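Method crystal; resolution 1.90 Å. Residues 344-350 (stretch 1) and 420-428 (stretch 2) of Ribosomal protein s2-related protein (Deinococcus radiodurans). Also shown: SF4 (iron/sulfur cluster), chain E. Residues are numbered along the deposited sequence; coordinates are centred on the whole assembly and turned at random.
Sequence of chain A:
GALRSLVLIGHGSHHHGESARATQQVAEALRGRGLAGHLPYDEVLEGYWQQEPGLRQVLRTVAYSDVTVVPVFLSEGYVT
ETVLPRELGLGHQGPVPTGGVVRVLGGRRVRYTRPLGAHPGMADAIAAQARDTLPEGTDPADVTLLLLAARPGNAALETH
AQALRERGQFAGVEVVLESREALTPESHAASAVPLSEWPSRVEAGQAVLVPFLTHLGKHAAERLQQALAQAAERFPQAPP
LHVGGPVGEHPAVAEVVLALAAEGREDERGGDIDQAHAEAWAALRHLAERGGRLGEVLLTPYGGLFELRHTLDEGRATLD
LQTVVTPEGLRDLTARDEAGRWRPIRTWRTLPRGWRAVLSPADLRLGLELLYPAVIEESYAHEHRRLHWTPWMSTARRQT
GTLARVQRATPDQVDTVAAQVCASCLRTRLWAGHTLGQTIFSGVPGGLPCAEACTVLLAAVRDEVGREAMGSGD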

# COMPACT_ATOMS: atom_id res chain seq x y z
N PRO A 344 4.55 7.36 -8.91
CA PRO A 344 5.26 8.64 -9.02
C PRO A 344 6.43 8.78 -8.07
O PRO A 344 7.42 9.45 -8.37
N ILE A 345 6.36 8.07 -6.93
CA ILE A 345 7.41 8.01 -5.98
C ILE A 345 7.98 6.60 -5.97
O ILE A 345 7.33 5.67 -5.50
N ARG A 346 9.21 6.44 -6.49
CA ARG A 346 9.72 5.12 -6.85
C ARG A 346 10.26 4.37 -5.66
O ARG A 346 10.54 3.20 -5.74
N THR A 347 10.49 5.06 -4.54
CA THR A 347 10.85 4.41 -3.27
C THR A 347 9.64 3.83 -2.45
O THR A 347 9.84 3.34 -1.37
N TRP A 348 8.44 3.92 -2.99
CA TRP A 348 7.30 3.27 -2.38
C TRP A 348 7.49 1.77 -2.46
O TRP A 348 8.08 1.26 -3.41
N ARG A 349 7.09 1.09 -1.39
CA ARG A 349 7.18 -0.37 -1.27
C ARG A 349 6.14 -1.08 -2.14
O ARG A 349 5.31 -1.94 -1.69
N THR A 350 6.19 -0.79 -3.45
CA THR A 350 5.18 -1.23 -4.41
C THR A 350 5.81 -1.66 -5.72
O THR A 350 5.11 -1.78 -6.70
N GLN A 420 0.65 8.55 7.76
CA GLN A 420 -0.22 7.75 6.88
C GLN A 420 0.36 7.58 5.48
O GLN A 420 0.34 6.47 4.94
N VAL A 421 0.85 8.66 4.88
CA VAL A 421 1.40 8.60 3.51
C VAL A 421 2.78 7.92 3.44
O VAL A 421 2.99 6.98 2.69
N CYS A 422 3.66 8.36 4.30
CA CYS A 422 5.03 7.91 4.28
C CYS A 422 5.22 6.43 4.68
O CYS A 422 6.26 5.82 4.40
N ALA A 423 4.19 5.86 5.33
CA ALA A 423 4.19 4.42 5.62
C ALA A 423 4.33 3.55 4.43
O ALA A 423 4.76 2.37 4.54
N SER A 424 3.95 4.06 3.26
CA SER A 424 4.14 3.34 2.02
C SER A 424 5.54 3.39 1.45
O SER A 424 5.87 2.65 0.51
N CYS A 425 6.35 4.28 2.00
CA CYS A 425 7.63 4.65 1.44
C CYS A 425 8.78 3.92 2.12
O CYS A 425 8.75 3.72 3.34
N LEU A 426 9.82 3.56 1.38
CA LEU A 426 11.09 3.08 2.00
C LEU A 426 11.90 4.10 2.81
O LEU A 426 12.75 3.78 3.68
N ARG A 427 11.73 5.35 2.46
CA ARG A 427 12.57 6.41 2.98
C ARG A 427 12.19 6.80 4.40
O ARG A 427 11.08 6.46 4.89
N THR A 428 13.16 7.45 5.07
CA THR A 428 13.06 7.99 6.44
C THR A 428 13.12 9.53 6.36
O THR A 428 14.09 10.09 5.86

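The most unusual feature of this contact is an iron/sulfur cluster at its margin, bound at two of its irons by stretch 2 and approached by an indole from stretch 1. Cys 422 SG (chi1 m) binds SF4 FE4 at 2.4 Å and Cys 425 SG (chi1 t) binds SF4 FE3 at 2.3 Å; the type I turn from Cys 422 to Cys 425, closed by Cys 425 N to Cys 422 O at 2.9 Å, links the two ligands. Trp 348 NE1 lies 3.4 Å from SF4 S1, which sits at the ring edge near its plane, yet this buried nitrogen has no assigned hydrogen-bond partner.

The backbones meet in a single bridge, Trp 348 with Cys 425, whose CA atoms are 4.1 Å apart. Two nearly linear hydrogen bonds define it: Leu 426 N to Thr 347 O (2.8 Å, 166°) and Arg 349 N to Ser 424 O (2.7 Å, 170°).

Trp 348 leaves its backbone sideways (chi1 m, chi2 32°), laying its ring against stretch 2. Ser 424, pointing toward stretch 1 with chi1 m, places CB 3.5 Å from the centroid of the Trp 348 six-membered ring, 11° off the normal, a CH-pi contact. Trp 348 CZ2 also packs on Val 421 CG1 at 3.9 Å.

Thr 347 points toward stretch 2 with chi1 p. Thr 347 OG1 is 3.4 Å from Cys 425 SG and 2.9 Å from Arg 427 NH2, while its CG2 lies over one face of that guanidinium. Arg 427 starts sideways, but its extended chain (m, t, t) brings its end nearer.

Arg 349 (t, t, m) packs CG against Leu 426 CD1 at 3.9 Å. Beyond it, water 1 accepts from Arg 349 NH2 at 2.8 Å and donates to Ala 423 O at 2.8 Å, bridging the stretches where Arg 349 NH2 and Ala 423 O are 4.4 Å apart.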

# COMPACT_ATOMS: atom_id res chain seq x y z
CB PRO A 344 4.17 9.64 -8.75
CG PRO A 344 3.22 8.97 -7.92
CD PRO A 344 3.21 7.55 -8.33
CB ILE A 345 6.91 8.40 -4.53
CG1 ILE A 345 6.20 9.76 -4.49
CG2 ILE A 345 8.08 8.38 -3.60
CD1 ILE A 345 6.98 10.96 -4.99
CB ARG A 346 10.76 5.27 -7.99
CG ARG A 346 10.09 5.35 -9.39
CD ARG A 346 11.00 5.68 -10.55
NE ARG A 346 10.43 5.22 -11.81
CZ ARG A 346 10.44 3.98 -12.27
NH1 ARG A 346 9.84 3.72 -13.42
NH2 ARG A 346 11.19 3.03 -11.70
CB THR A 347 11.59 5.33 -2.37
OG1 THR A 347 10.94 6.61 -2.25
CG2 THR A 347 12.98 5.55 -2.92
CB TRP A 348 5.96 3.75 -2.99
CG TRP A 348 5.52 4.98 -2.33
CD1 TRP A 348 6.33 5.96 -1.81
CD2 TRP A 348 4.19 5.43 -2.15
NE1 TRP A 348 5.58 6.95 -1.27
CE2 TRP A 348 4.26 6.63 -1.43
CE3 TRP A 348 2.93 4.86 -2.40
CZ2 TRP A 348 3.10 7.36 -1.07
CZ3 TRP A 348 1.80 5.54 -2.02
CH2 TRP A 348 1.89 6.77 -1.34
CB ARG A 349 7.07 -0.76 0.20
CG ARG A 349 7.80 -2.09 0.59
CD ARG A 349 7.19 -2.75 1.85
NE ARG A 349 7.35 -1.81 2.98
CZ ARG A 349 7.12 -2.11 4.26
NH1 ARG A 349 6.69 -3.31 4.57
NH2 ARG A 349 7.27 -1.21 5.20
CB THR A 350 4.21 -0.11 -4.69
OG1 THR A 350 4.95 0.97 -5.23
CG2 THR A 350 3.49 0.33 -3.40
CB GLN A 420 -1.60 8.35 6.80
CG GLN A 420 -2.44 8.26 8.10
CD GLN A 420 -2.52 6.85 8.79
OE1 GLN A 420 -2.95 5.87 8.18
NE2 GLN A 420 -2.06 6.78 10.09
CB VAL A 421 1.58 10.00 3.01
CG1 VAL A 421 2.40 10.05 1.69
CG2 VAL A 421 0.19 10.56 2.73
CB CYS A 422 5.89 8.79 5.16
SG CYS A 422 5.97 10.51 4.66
CB ALA A 423 2.96 4.07 6.40
CB SER A 424 3.13 3.86 0.98
OG SER A 424 1.82 3.39 1.29
CB CYS A 425 7.83 6.16 1.64
SG CYS A 425 9.10 6.87 0.55
CB LEU A 426 11.98 2.56 0.89
CG LEU A 426 11.99 1.07 0.41
CD1 LEU A 426 10.97 0.21 0.94
CD2 LEU A 426 12.27 0.86 -1.12
CB ARG A 427 12.49 7.63 2.06
CG ARG A 427 13.14 7.43 0.74
CD ARG A 427 13.08 8.73 -0.04
NE ARG A 427 14.03 8.87 -1.18
CZ ARG A 427 13.74 9.01 -2.46
NH1 ARG A 427 14.70 9.29 -3.32
NH2 ARG A 427 12.48 9.01 -2.89
CB THR A 428 14.27 7.49 7.32
OG1 THR A 428 14.19 6.05 7.48
CG2 THR A 428 14.22 8.08 8.73
FE1 SF4 E . 9.67 11.44 1.68
FE2 SF4 E . 7.46 11.35 0.11
FE3 SF4 E . 8.68 9.07 0.91
FE4 SF4 E . 7.30 10.58 2.72
S1 SF4 E . 6.39 9.47 0.89
S2 SF4 E . 9.39 9.67 3.06
S3 SF4 E . 7.77 12.72 1.96
S4 SF4 E . 9.57 10.61 -0.55
O HOH W 1 7.16 1.18 3.68
O HOH W 2 3.61 0.24 0.08